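Cellobiose 2-epimerase (Spirochaeta thermophila DSM 6192, PDB 5ZIG) probably catalyses the reversible epimerization of cellobiose to 4-O-beta-D-glucopyranosyl-D-mannose, as a member of the N-acylglucosamine 2-epimerase family. Local coordinates at residues S68-S73 with P77-A82; L151-G156 with G162-A167; A200-F205 with V265-G270; N327-S330 with E334-Y337; E359-V364 with G368-G373. One frame throughout, in Å; residues are numbered along the deposited sequence.

Contact 1: residues S68-S73 with P77-A82; sequences SQAFLS and PAYLEA
Two CH-pi contacts, made by Phe71 with Leu80 and by Ala70 with Tyr79, lead this interface. Leu80 CB lies over one face of the Phe71 ring, 3.8 Å from its centroid and offset toward the rim, while Leu80 CD2 reaches the end of the same ring at Phe71 CZ (3.7 Å). Phe71 carries its CG anti to the backbone N (chi1 -180°), which swings the ring under Leu80, so that the two side chains cross at a slant. In the second CH-pi contact the Ala70 methyl sits above the Tyr79 ring, with CB 4.2 Å from the centroid. The two segments belong to the antiparallel helices 57-73 and 77-94, joined by a three-residue turn into a helical hairpin, the repeating element of an (alpha/alpha)6 barrel; their axes come within 8.1 Å at 155°. Plain apolar packing fills the centre of the interface, where Phe71 CB meets Tyr79 CB at 3.9 Å close to the tightest approach of the two backbones. The Tyr79 ring also presses on main chain, its CD2 lying 3.5 Å from Ala70 O. Beyond the pair, Phe23 and Leu27 of helix 7-31 pack against Tyr79, and Leu80 touches Ser136 of helix 119-136.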
# COMPACT_ATOMS: atom_id res chain seq x y z
N SER A 68 11.55 8.41 3.32
CA SER A 68 11.52 9.55 2.41
C SER A 68 10.38 10.51 2.77
O SER A 68 10.59 11.73 2.89
CB SER A 68 11.35 9.04 0.98
OG SER A 68 12.48 8.28 0.58
N GLN A 69 9.17 9.98 2.94
CA GLN A 69 8.00 10.81 3.22
C GLN A 69 8.11 11.46 4.59
O GLN A 69 7.67 12.60 4.78
CB GLN A 69 6.74 9.96 3.13
CG GLN A 69 6.55 9.32 1.74
CD GLN A 69 6.13 10.34 0.70
OE1 GLN A 69 5.70 11.45 1.05
NE2 GLN A 69 6.23 9.97 -0.58
N ALA A 70 8.71 10.75 5.56
CA ALA A 70 8.87 11.30 6.90
C ALA A 70 9.88 12.44 6.91
O ALA A 70 9.69 13.43 7.62
CB ALA A 70 9.28 10.20 7.88
N PHE A 71 10.96 12.33 6.12
CA PHE A 71 11.91 13.44 6.02
C PHE A 71 11.28 14.64 5.33
O PHE A 71 11.60 15.79 5.65
CB PHE A 71 13.18 13.00 5.29
CG PHE A 71 14.22 14.09 5.15
CD1 PHE A 71 14.96 14.51 6.25
CD2 PHE A 71 14.43 14.70 3.92
CE1 PHE A 71 15.92 15.52 6.12
CE2 PHE A 71 15.39 15.70 3.79
CZ PHE A 71 16.13 16.11 4.88
N LEU A 72 10.39 14.39 4.35
CA LEU A 72 9.67 15.47 3.70
C LEU A 72 8.68 16.14 4.66
O LEU A 72 8.57 17.37 4.68
CB LEU A 72 8.94 14.92 2.47
CG LEU A 72 9.75 14.68 1.20
CD1 LEU A 72 9.09 13.63 0.30
CD2 LEU A 72 9.99 16.01 0.44
N SER A 73 7.97 15.36 5.48
CA SER A 73 7.03 15.96 6.44
C SER A 73 7.75 16.64 7.61
O SER A 73 7.23 17.62 8.16
CB SER A 73 6.06 14.90 6.95
OG SER A 73 5.59 15.24 8.23
N PRO A 77 17.40 14.55 10.44
CA PRO A 77 18.48 13.79 9.80
C PRO A 77 18.32 12.28 9.90
O PRO A 77 18.66 11.57 8.95
CB PRO A 77 19.74 14.27 10.54
CG PRO A 77 19.39 15.62 11.04
CD PRO A 77 17.91 15.58 11.36
N ALA A 78 17.84 11.76 11.03
CA ALA A 78 17.72 10.31 11.17
C ALA A 78 16.89 9.71 10.03
O ALA A 78 17.20 8.62 9.54
CB ALA A 78 17.12 9.97 12.53
N TYR A 79 15.83 10.41 9.58
CA TYR A 79 14.95 9.86 8.55
C TYR A 79 15.63 9.81 7.19
O TYR A 79 15.50 8.82 6.46
CB TYR A 79 13.66 10.69 8.42
CG TYR A 79 12.84 10.88 9.68
CD1 TYR A 79 12.93 10.00 10.75
CD2 TYR A 79 11.94 11.94 9.79
CE1 TYR A 79 12.17 10.18 11.89
CE2 TYR A 79 11.17 12.13 10.94
CZ TYR A 79 11.30 11.24 11.98
OH TYR A 79 10.54 11.39 13.14
N LEU A 80 16.32 10.88 6.81
CA LEU A 80 17.05 10.83 5.56
C LEU A 80 18.11 9.74 5.62
O LEU A 80 18.27 8.96 4.68
CB LEU A 80 17.66 12.20 5.26
CG LEU A 80 18.47 12.40 3.99
CD1 LEU A 80 17.69 11.97 2.75
CD2 LEU A 80 18.89 13.85 3.88
N GLU A 81 18.81 9.63 6.76
CA GLU A 81 19.81 8.59 6.95
C GLU A 81 19.21 7.20 6.78
O GLU A 81 19.76 6.35 6.05
CB GLU A 81 20.45 8.74 8.34
CG GLU A 81 21.37 9.95 8.43
CD GLU A 81 21.58 10.45 9.84
OE1 GLU A 81 20.89 9.97 10.78
OE2 GLU A 81 22.45 11.34 10.02
N ALA A 82 18.10 6.92 7.46
CA ALA A 82 17.44 5.63 7.30
C ALA A 82 17.00 5.43 5.86
O ALA A 82 17.15 4.34 5.30
CB ALA A 82 16.25 5.52 8.25

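Contact 2: residues L151-G156 with G162-A167; sequences LLEDRG and GGYYEA
Glu153 starts with CG anti to its carbonyl carbon (chi1 -60°) and bends again at chi2 (-62°), which swings its carboxylate back from a CB that points away from segment 162-167 to the hydroxyl of Tyr164. Tyr164 OH donates to Glu153 OE2 at 2.5 Å, meeting the syn lone pair on the side of the other carboxylate oxygen; carboxylate and ring planes stand 65° apart. Tyr201 OH of helix 191-208 also bonds to OE2, so two tyrosines share one oxygen inside the protein. The same edge of the Tyr164 ring meets main chain, with CE1 3.4 Å from Leu152 O. A phenylalanine in place of Tyr164 would probably keep the ring packing but leave Glu153 OE2 with one donor fewer and the carboxylate freer to turn.

The backbones join where Tyr165 N donates to Gly156 O (3.0 Å), in the carbonyl plane, and Tyr164 CA adds a CA-H...O contact to the same oxygen at 3.3 Å. Gly156 closes a wider pi-type turn: Leu151 O accepts from Arg155 N (2.7 Å) and from Gly156 N (3.1 Å). Outside the pair, His194 and His219 bond to the backbone N atoms of Tyr164 and Gly163, and Tyr165 OH reaches Glu240. A loop is thus folded back onto the C-terminal end of helix 139-156 and pinned to the following helices, one of the long helix-to-helix connections of an (alpha/alpha)6 barrel.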
# COMPACT_ATOMS: atom_id res chain seq x y z
N LEU A 151 10.75 -1.52 -17.85
CA LEU A 151 10.64 -2.98 -17.87
C LEU A 151 9.20 -3.41 -17.69
O LEU A 151 8.72 -4.33 -18.37
CB LEU A 151 11.50 -3.60 -16.78
CG LEU A 151 13.02 -3.70 -16.97
CD1 LEU A 151 13.64 -4.16 -15.66
CD2 LEU A 151 13.37 -4.64 -18.12
N LEU A 152 8.51 -2.80 -16.71
CA LEU A 152 7.10 -3.05 -16.48
C LEU A 152 6.28 -2.86 -17.76
O LEU A 152 5.36 -3.63 -18.04
CB LEU A 152 6.59 -2.14 -15.37
CG LEU A 152 6.76 -2.55 -13.90
CD1 LEU A 152 8.07 -3.30 -13.64
CD2 LEU A 152 6.67 -1.33 -13.00
N GLU A 153 6.60 -1.82 -18.54
CA GLU A 153 5.85 -1.60 -19.77
C GLU A 153 6.37 -2.52 -20.87
O GLU A 153 5.58 -3.19 -21.55
CB GLU A 153 5.94 -0.13 -20.19
CG GLU A 153 5.37 0.85 -19.14
CD GLU A 153 3.90 0.63 -18.87
OE1 GLU A 153 3.08 0.76 -19.82
OE2 GLU A 153 3.57 0.30 -17.71
N ASP A 154 7.69 -2.61 -21.03
CA ASP A 154 8.21 -3.35 -22.18
C ASP A 154 8.07 -4.86 -22.01
O ASP A 154 7.66 -5.56 -22.95
CB ASP A 154 9.66 -2.93 -22.45
CG ASP A 154 9.81 -1.43 -22.76
OD1 ASP A 154 10.93 -0.87 -22.62
OD2 ASP A 154 8.79 -0.79 -23.11
N ARG A 155 8.38 -5.40 -20.83
CA ARG A 155 8.23 -6.83 -20.58
C ARG A 155 6.95 -7.18 -19.84
O ARG A 155 6.39 -8.25 -20.08
CB ARG A 155 9.42 -7.38 -19.78
CG ARG A 155 10.81 -7.05 -20.34
CD ARG A 155 11.03 -7.63 -21.73
NE ARG A 155 10.87 -9.09 -21.76
CZ ARG A 155 9.96 -9.72 -22.50
NH1 ARG A 155 9.13 -9.02 -23.27
NH2 ARG A 155 9.87 -11.04 -22.46
N GLY A 156 6.46 -6.31 -18.95
CA GLY A 156 5.33 -6.69 -18.10
C GLY A 156 3.98 -6.61 -18.77
O GLY A 156 3.08 -7.40 -18.45
N GLY A 162 -4.34 -6.56 -22.41
CA GLY A 162 -4.27 -5.46 -21.46
C GLY A 162 -3.72 -5.94 -20.13
O GLY A 162 -3.61 -7.13 -19.87
N GLY A 163 -3.37 -4.99 -19.27
CA GLY A 163 -2.89 -5.35 -17.94
C GLY A 163 -1.46 -5.90 -18.00
O GLY A 163 -0.77 -5.77 -19.01
N TYR A 164 -1.04 -6.52 -16.90
CA TYR A 164 0.34 -6.95 -16.65
C TYR A 164 0.38 -8.39 -16.16
O TYR A 164 -0.44 -8.80 -15.33
CB TYR A 164 1.07 -6.05 -15.60
CG TYR A 164 1.12 -4.57 -15.96
CD1 TYR A 164 2.30 -3.99 -16.41
CD2 TYR A 164 -0.01 -3.77 -15.86
CE1 TYR A 164 2.35 -2.68 -16.77
CE2 TYR A 164 0.04 -2.43 -16.20
CZ TYR A 164 1.23 -1.89 -16.67
OH TYR A 164 1.32 -0.57 -17.04
N TYR A 165 1.35 -9.15 -16.68
CA TYR A 165 1.65 -10.46 -16.11
C TYR A 165 2.12 -10.29 -14.67
O TYR A 165 2.75 -9.30 -14.31
CB TYR A 165 2.72 -11.16 -16.94
CG TYR A 165 2.24 -11.40 -18.35
CD1 TYR A 165 1.38 -12.44 -18.62
CD2 TYR A 165 2.59 -10.53 -19.39
CE1 TYR A 165 0.91 -12.66 -19.90
CE2 TYR A 165 2.12 -10.74 -20.67
CZ TYR A 165 1.28 -11.82 -20.92
OH TYR A 165 0.80 -12.07 -22.18
N GLU A 166 1.81 -11.29 -13.85
CA GLU A 166 2.13 -11.22 -12.43
C GLU A 166 3.63 -11.14 -12.18
O GLU A 166 4.09 -10.33 -11.37
CB GLU A 166 1.53 -12.44 -11.73
CG GLU A 166 1.70 -12.47 -10.22
CD GLU A 166 0.86 -11.43 -9.51
OE1 GLU A 166 -0.13 -10.95 -10.09
OE2 GLU A 166 1.19 -11.10 -8.36
N ALA A 167 4.41 -11.97 -12.87
CA ALA A 167 5.81 -12.12 -12.51
C ALA A 167 6.57 -12.71 -13.70
O ALA A 167 5.98 -13.23 -14.64
CB ALA A 167 5.96 -13.00 -11.27

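Contact 3: residues A200-F205 with V265-G270; sequences AYSTLF and VELLYG
Leu267 reaches across to Ser202 and Phe205 and carries nearly half of the buried surface. Its CG is anti to the carbonyl carbon (chi1 -76°) and its CD1 extends on from there (chi2 169°), so that this one methyl leads the side chain to the other helix. CD1 lands on the main chain, 3.2 Å from Ser202 O, and also rests against Ser202 CB at 3.8 Å. The hydroxyl of Ser202 is turned back along its own helix, where OG makes a weak hydrogen bond to Leu198 O; the serine therefore offers its CB, not its OG, to the leucine.

Helices 191-208 and 251-269 are separated in sequence by helix 211-228 but lie side by side, consistent with neighbouring members of the inner ring of an (alpha/alpha)6 barrel.

Phe205 sets its CG anti to the backbone N (chi1 180°), which sends the ring toward helix 251-269, and there it slides past Leu267 in the opposite direction. Contact is made along one side of the ring: CD2 approaches Leu267 CB at 4.1 Å, and CE2 lies 3.8 Å from Leu267 O. Arg214 and Met217 of helix 211-228 also touch the Phe205 side chain, and Met217 touches Ser202 as well. Leu268, the next residue after the contact leucine, brings the end of its side chain nearer helix 191-208 and touches Ile221 of helix 211-228. Helix 251-269 stops just beyond, at Gly270, which has positive phi and whose N donates to Glu266 O (2.6 Å).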
# COMPACT_ATOMS: atom_id res chain seq x y z
N ALA A 200 2.15 3.00 -7.74
CA ALA A 200 3.47 3.48 -8.14
C ALA A 200 3.36 4.57 -9.20
O ALA A 200 4.07 5.57 -9.13
CB ALA A 200 4.31 2.31 -8.67
N TYR A 201 2.51 4.35 -10.20
CA TYR A 201 2.51 5.23 -11.37
C TYR A 201 1.94 6.60 -11.03
O TYR A 201 2.48 7.62 -11.47
CB TYR A 201 1.74 4.60 -12.52
CG TYR A 201 2.49 3.47 -13.22
CD1 TYR A 201 3.70 3.00 -12.72
CD2 TYR A 201 1.99 2.90 -14.37
CE1 TYR A 201 4.39 1.97 -13.35
CE2 TYR A 201 2.68 1.84 -15.02
CZ TYR A 201 3.88 1.39 -14.51
OH TYR A 201 4.59 0.37 -15.14
N SER A 202 0.84 6.64 -10.27
CA SER A 202 0.34 7.93 -9.77
C SER A 202 1.47 8.76 -9.17
O SER A 202 1.60 9.95 -9.48
CB SER A 202 -0.77 7.72 -8.73
OG SER A 202 -1.95 7.20 -9.32
N THR A 203 2.32 8.14 -8.36
CA THR A 203 3.41 8.85 -7.69
C THR A 203 4.55 9.17 -8.67
O THR A 203 5.15 10.25 -8.59
CB THR A 203 3.89 8.02 -6.48
OG1 THR A 203 2.91 8.10 -5.43
CG2 THR A 203 5.23 8.52 -5.93
N LEU A 204 4.87 8.26 -9.59
CA LEU A 204 5.87 8.58 -10.61
C LEU A 204 5.39 9.72 -11.50
O LEU A 204 6.16 10.62 -11.85
CB LEU A 204 6.22 7.33 -11.45
CG LEU A 204 7.30 7.50 -12.52
CD1 LEU A 204 8.65 7.91 -11.91
CD2 LEU A 204 7.45 6.26 -13.42
N PHE A 205 4.09 9.74 -11.81
CA PHE A 205 3.53 10.85 -12.59
C PHE A 205 3.50 12.15 -11.79
O PHE A 205 3.78 13.22 -12.34
CB PHE A 205 2.12 10.49 -13.07
CG PHE A 205 1.46 11.58 -13.87
CD1 PHE A 205 1.84 11.83 -15.18
CD2 PHE A 205 0.45 12.37 -13.31
CE1 PHE A 205 1.23 12.82 -15.91
CE2 PHE A 205 -0.16 13.36 -14.03
CZ PHE A 205 0.23 13.59 -15.34
N VAL A 265 -7.29 9.33 -10.82
CA VAL A 265 -8.26 10.05 -11.66
C VAL A 265 -8.25 11.55 -11.34
O VAL A 265 -8.54 12.38 -12.21
CB VAL A 265 -9.66 9.43 -11.53
CG1 VAL A 265 -10.74 10.25 -12.30
CG2 VAL A 265 -9.66 8.03 -12.07
N GLU A 266 -7.87 11.92 -10.11
CA GLU A 266 -7.62 13.32 -9.82
C GLU A 266 -6.36 13.83 -10.53
O GLU A 266 -6.37 14.92 -11.11
CB GLU A 266 -7.51 13.53 -8.30
CG GLU A 266 -7.45 15.00 -7.89
CD GLU A 266 -7.97 15.25 -6.48
OE1 GLU A 266 -7.85 16.39 -6.00
OE2 GLU A 266 -8.51 14.31 -5.85
N LEU A 267 -5.28 13.04 -10.52
CA LEU A 267 -4.10 13.46 -11.27
C LEU A 267 -4.40 13.59 -12.75
O LEU A 267 -3.78 14.41 -13.44
CB LEU A 267 -2.96 12.47 -11.04
CG LEU A 267 -2.24 12.56 -9.70
CD1 LEU A 267 -1.33 11.35 -9.55
CD2 LEU A 267 -1.46 13.87 -9.59
N LEU A 268 -5.34 12.80 -13.27
CA LEU A 268 -5.63 12.86 -14.70
C LEU A 268 -6.57 14.03 -15.05
O LEU A 268 -6.32 14.76 -16.02
CB LEU A 268 -6.22 11.53 -15.17
CG LEU A 268 -5.33 10.46 -15.81
CD1 LEU A 268 -4.05 10.24 -15.03
CD2 LEU A 268 -6.09 9.18 -15.88
N TYR A 269 -7.65 14.21 -14.29
CA TYR A 269 -8.67 15.18 -14.66
C TYR A 269 -8.88 16.28 -13.62
O TYR A 269 -9.75 17.12 -13.83
CB TYR A 269 -10.01 14.49 -14.91
CG TYR A 269 -9.92 13.34 -15.86
CD1 TYR A 269 -9.70 13.54 -17.22
CD2 TYR A 269 -10.04 12.04 -15.40
CE1 TYR A 269 -9.62 12.47 -18.09
CE2 TYR A 269 -9.95 10.96 -16.26
CZ TYR A 269 -9.74 11.18 -17.61
OH TYR A 269 -9.66 10.11 -18.46
N GLY A 270 -8.14 16.28 -12.53
CA GLY A 270 -8.27 17.34 -11.54
C GLY A 270 -9.58 17.27 -10.76
O GLY A 270 -10.37 16.32 -10.86

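Contact 4: residues N327-S330 with E334-Y337; sequences NAYS and EPRY
Tyr329, Tyr337 and Ala328 bury most of the surface where helix 315-332 turns into helix 336-352. Tyr329 keeps CG anti to its backbone N (chi1 170°), and its ring swings out to the turn ahead of the second helix. The edge of that ring meets main chain, with CD1 3.6 Å from Glu334 O, and CE1 touches the ring of Pro335 at its CG (4.2 Å). Tyr337 lies next to the first helix, CB against Tyr329 CB at 4.1 Å. Its ring receives the methyl of Ala328 over the centre of one face: Ala328 CB stands 3.6 Å from the centroid, 12° off the ring normal, a CH-pi contact. Met285 of helix 275-294 touches both Ala328 and Tyr337, placing the pair against a third helix of the barrel. With an alanine in place of Tyr337, the Ala328 methyl would probably lose its ring face and a gap would open between the two helices. Within 334-337, Tyr337 N donates to Glu334 O at 3.0 Å, the same oxygen that the Tyr329 ring edge meets. Between these two segments the contact is thus apolar packing, CH-pi and a ring edge against a carbonyl oxygen; the charge of Arg336 is paired outside it, with Asp293.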
# COMPACT_ATOMS: atom_id res chain seq x y z
N ASN A 327 -11.33 9.91 2.54
CA ASN A 327 -11.44 10.19 1.11
C ASN A 327 -12.89 10.24 0.67
O ASN A 327 -13.27 11.06 -0.16
CB ASN A 327 -10.68 9.12 0.32
CG ASN A 327 -10.59 9.44 -1.15
OD1 ASN A 327 -9.91 10.38 -1.56
ND2 ASN A 327 -11.28 8.67 -1.96
N ALA A 328 -13.72 9.33 1.20
CA ALA A 328 -15.12 9.28 0.81
C ALA A 328 -15.89 10.50 1.28
O ALA A 328 -16.87 10.90 0.64
CB ALA A 328 -15.77 8.02 1.36
N TYR A 329 -15.50 11.08 2.41
CA TYR A 329 -16.11 12.34 2.81
C TYR A 329 -15.77 13.44 1.81
O TYR A 329 -16.66 14.11 1.29
CB TYR A 329 -15.66 12.73 4.22
CG TYR A 329 -16.09 14.14 4.58
CD1 TYR A 329 -17.41 14.44 4.87
CD2 TYR A 329 -15.16 15.18 4.61
CE1 TYR A 329 -17.81 15.74 5.18
CE2 TYR A 329 -15.55 16.48 4.91
CZ TYR A 329 -16.86 16.76 5.20
OH TYR A 329 -17.21 18.06 5.52
N SER A 330 -14.48 13.60 1.49
CA SER A 330 -14.07 14.65 0.57
C SER A 330 -14.71 14.49 -0.80
O SER A 330 -14.90 15.48 -1.51
CB SER A 330 -12.55 14.67 0.43
OG SER A 330 -11.95 14.97 1.68
N GLU A 334 -20.48 13.60 2.70
CA GLU A 334 -21.43 13.01 3.62
C GLU A 334 -20.74 12.75 4.95
O GLU A 334 -19.93 11.81 5.06
CB GLU A 334 -22.02 11.72 3.05
CG GLU A 334 -23.00 11.96 1.91
CD GLU A 334 -23.66 10.69 1.41
OE1 GLU A 334 -23.02 9.61 1.52
OE2 GLU A 334 -24.80 10.76 0.90
N PRO A 335 -21.01 13.56 5.99
CA PRO A 335 -20.21 13.48 7.22
C PRO A 335 -20.20 12.11 7.87
O PRO A 335 -19.31 11.84 8.68
CB PRO A 335 -20.89 14.52 8.13
CG PRO A 335 -21.53 15.46 7.20
CD PRO A 335 -22.05 14.59 6.09
N ARG A 336 -21.16 11.24 7.57
CA ARG A 336 -21.15 9.90 8.16
C ARG A 336 -19.87 9.13 7.82
O ARG A 336 -19.46 8.26 8.59
CB ARG A 336 -22.38 9.11 7.70
CG ARG A 336 -22.48 7.72 8.29
CD ARG A 336 -23.92 7.31 8.54
NE ARG A 336 -23.99 5.95 9.08
CZ ARG A 336 -23.76 5.64 10.35
NH1 ARG A 336 -23.45 6.59 11.22
NH2 ARG A 336 -23.84 4.37 10.75
N TYR A 337 -19.23 9.45 6.70
CA TYR A 337 -17.95 8.81 6.39
C TYR A 337 -16.89 9.20 7.41
O TYR A 337 -16.06 8.36 7.78
CB TYR A 337 -17.51 9.17 4.97
CG TYR A 337 -18.26 8.41 3.91
CD1 TYR A 337 -18.22 7.02 3.87
CD2 TYR A 337 -19.01 9.07 2.96
CE1 TYR A 337 -18.93 6.31 2.90
CE2 TYR A 337 -19.72 8.39 2.00
CZ TYR A 337 -19.68 7.01 1.97
OH TYR A 337 -20.39 6.34 0.98

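Contact 5: residues E359-V364 with G368-G373; sequences EWFWAV and GSPLAG
This is a tight chain reversal at the edge of a small antiparallel sheet: Val364, in 363-364, an edge strand of the sheet, is bridged by Pro370 from the loop that follows. One backbone hydrogen bond supports it, Leu371 N donating to Ala363 O at 3.0 Å and nearly straight at the hydrogen (176°), though the donor sits tilted 30° from the carbonyl plane. Water 1 lies 2.9 Å from Leu371 O and also close to Ala363 O, and can donate to either. On the next residue Val364 CA makes a CA-H...O contact with Ser369 O (3.0 Å). Side chains extend the grip. The Pro370 ring lies over Phe361, its CB 3.6 Å from the ring centroid and only 2° off the normal, and its CG 3.4 Å from Phe361 CE1. On the valine, CG1 rests 3.5 Å from Pro370 CA. Leu371 covers the strand end with CD1, 3.3 Å from Val364 C. Arg313 of strand 309-314 pairs with the backbone of Val364, and Phe347 and Leu352 of helix 336-352 pack on its side chain. Pro370 has no N-H to donate, and the one direct backbone hydrogen bond is supplemented by the water, the CA-H...O contact and the CH-pi contact on Phe361.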
# COMPACT_ATOMS: atom_id res chain seq x y z
N GLU A 359 5.29 -0.67 18.01
CA GLU A 359 4.55 -0.64 16.76
C GLU A 359 3.09 -1.05 16.88
O GLU A 359 2.45 -0.82 17.83
CB GLU A 359 5.28 -1.49 15.71
CG GLU A 359 5.61 -0.84 14.41
CD GLU A 359 4.56 -1.05 13.36
OE1 GLU A 359 3.66 -1.85 13.52
OE2 GLU A 359 4.63 -0.40 12.36
N TRP A 360 2.59 -1.69 15.85
CA TRP A 360 1.26 -2.18 15.78
C TRP A 360 1.20 -3.69 15.61
O TRP A 360 2.01 -4.26 14.97
CB TRP A 360 0.50 -1.55 14.60
CG TRP A 360 0.26 -0.04 14.56
CD1 TRP A 360 0.86 0.92 15.28
CD2 TRP A 360 -0.65 0.64 13.72
NE1 TRP A 360 0.42 2.11 14.97
CE2 TRP A 360 -0.53 1.99 14.02
CE3 TRP A 360 -1.54 0.25 12.75
CZ2 TRP A 360 -1.28 2.94 13.38
CZ3 TRP A 360 -2.27 1.20 12.14
CH2 TRP A 360 -2.14 2.52 12.45
N PHE A 361 0.25 -4.34 16.26
CA PHE A 361 0.03 -5.76 16.02
C PHE A 361 -0.33 -5.99 14.56
O PHE A 361 -0.94 -5.14 13.91
CB PHE A 361 -1.05 -6.28 16.95
CG PHE A 361 -0.63 -6.29 18.41
CD1 PHE A 361 -1.34 -5.57 19.38
CD2 PHE A 361 0.49 -7.01 18.81
CE1 PHE A 361 -0.94 -5.59 20.72
CE2 PHE A 361 0.89 -7.03 20.15
CZ PHE A 361 0.17 -6.32 21.10
N TRP A 362 0.08 -7.15 14.02
CA TRP A 362 -0.40 -7.57 12.71
C TRP A 362 -1.93 -7.68 12.69
O TRP A 362 -2.57 -7.32 11.70
CB TRP A 362 0.22 -8.91 12.32
CG TRP A 362 -0.33 -9.46 11.03
CD1 TRP A 362 -1.56 -10.02 10.83
CD2 TRP A 362 0.36 -9.51 9.78
NE1 TRP A 362 -1.69 -10.40 9.52
CE2 TRP A 362 -0.53 -10.11 8.85
CE3 TRP A 362 1.63 -9.12 9.35
CZ2 TRP A 362 -0.19 -10.30 7.51
CZ3 TRP A 362 1.97 -9.31 8.01
CH2 TRP A 362 1.06 -9.89 7.11
N ALA A 363 -2.51 -8.20 13.77
CA ALA A 363 -3.95 -8.46 13.81
C ALA A 363 -4.40 -8.72 15.25
O ALA A 363 -3.62 -9.17 16.11
CB ALA A 363 -4.33 -9.63 12.91
N VAL A 364 -5.67 -8.42 15.49
CA VAL A 364 -6.33 -8.68 16.76
C VAL A 364 -7.71 -9.28 16.49
O VAL A 364 -8.21 -9.25 15.37
CB VAL A 364 -6.42 -7.40 17.61
CG1 VAL A 364 -5.04 -6.88 17.99
CG2 VAL A 364 -7.10 -6.31 16.77
N GLY A 368 -10.33 -7.20 20.07
CA GLY A 368 -9.08 -6.50 20.31
C GLY A 368 -7.95 -7.31 20.93
O GLY A 368 -6.90 -6.73 21.27
N SER A 369 -8.10 -8.60 21.08
CA SER A 369 -7.01 -9.39 21.65
C SER A 369 -5.97 -9.67 20.57
O SER A 369 -6.34 -10.06 19.46
CB SER A 369 -7.54 -10.69 22.25
OG SER A 369 -6.53 -11.37 22.97
N PRO A 370 -4.68 -9.44 20.83
CA PRO A 370 -3.69 -9.61 19.77
C PRO A 370 -3.57 -11.08 19.41
O PRO A 370 -3.62 -11.94 20.29
CB PRO A 370 -2.39 -9.07 20.38
CG PRO A 370 -2.81 -8.30 21.57
CD PRO A 370 -4.06 -8.95 22.07
N LEU A 371 -3.49 -11.35 18.11
CA LEU A 371 -3.32 -12.69 17.58
C LEU A 371 -1.87 -13.12 17.67
O LEU A 371 -0.97 -12.40 17.23
CB LEU A 371 -3.76 -12.76 16.11
CG LEU A 371 -5.15 -13.26 15.76
CD1 LEU A 371 -6.19 -12.21 16.03
CD2 LEU A 371 -5.18 -13.71 14.29
N ALA A 372 -1.64 -14.32 18.19
CA ALA A 372 -0.31 -14.88 18.32
C ALA A 372 0.12 -15.57 17.02
O ALA A 372 -0.70 -15.96 16.19
CB ALA A 372 -0.26 -15.87 19.47
N GLY A 373 1.44 -15.74 16.87
CA GLY A 373 1.99 -16.48 15.76
C GLY A 373 2.29 -15.66 14.52
O GLY A 373 2.64 -16.23 13.49
O HOH W 1 -0.68 -9.87 15.95

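Along the chain the five contacts come in series; none nests in or crosses another. Contact 1 closes the short turn between helices 57-73 and 77-94. Contact 2 closes a five-residue loop after helix 139-156, and it touches contact 3 through Tyr201. Contact 3 spans 59 intervening residues, helix 211-228 among them, and ties helices 191-208 and 251-269. Contact 4 closes the turn between helices 315-332 and 336-352. Contact 5 closes the three-residue turn after edge strand 363-364, folding the loop that leads to helix 384-402 back on it; its centre is about 28 Å from that of contact 4. Contacts 2 and 5 lie on opposite sides of the chain's centre.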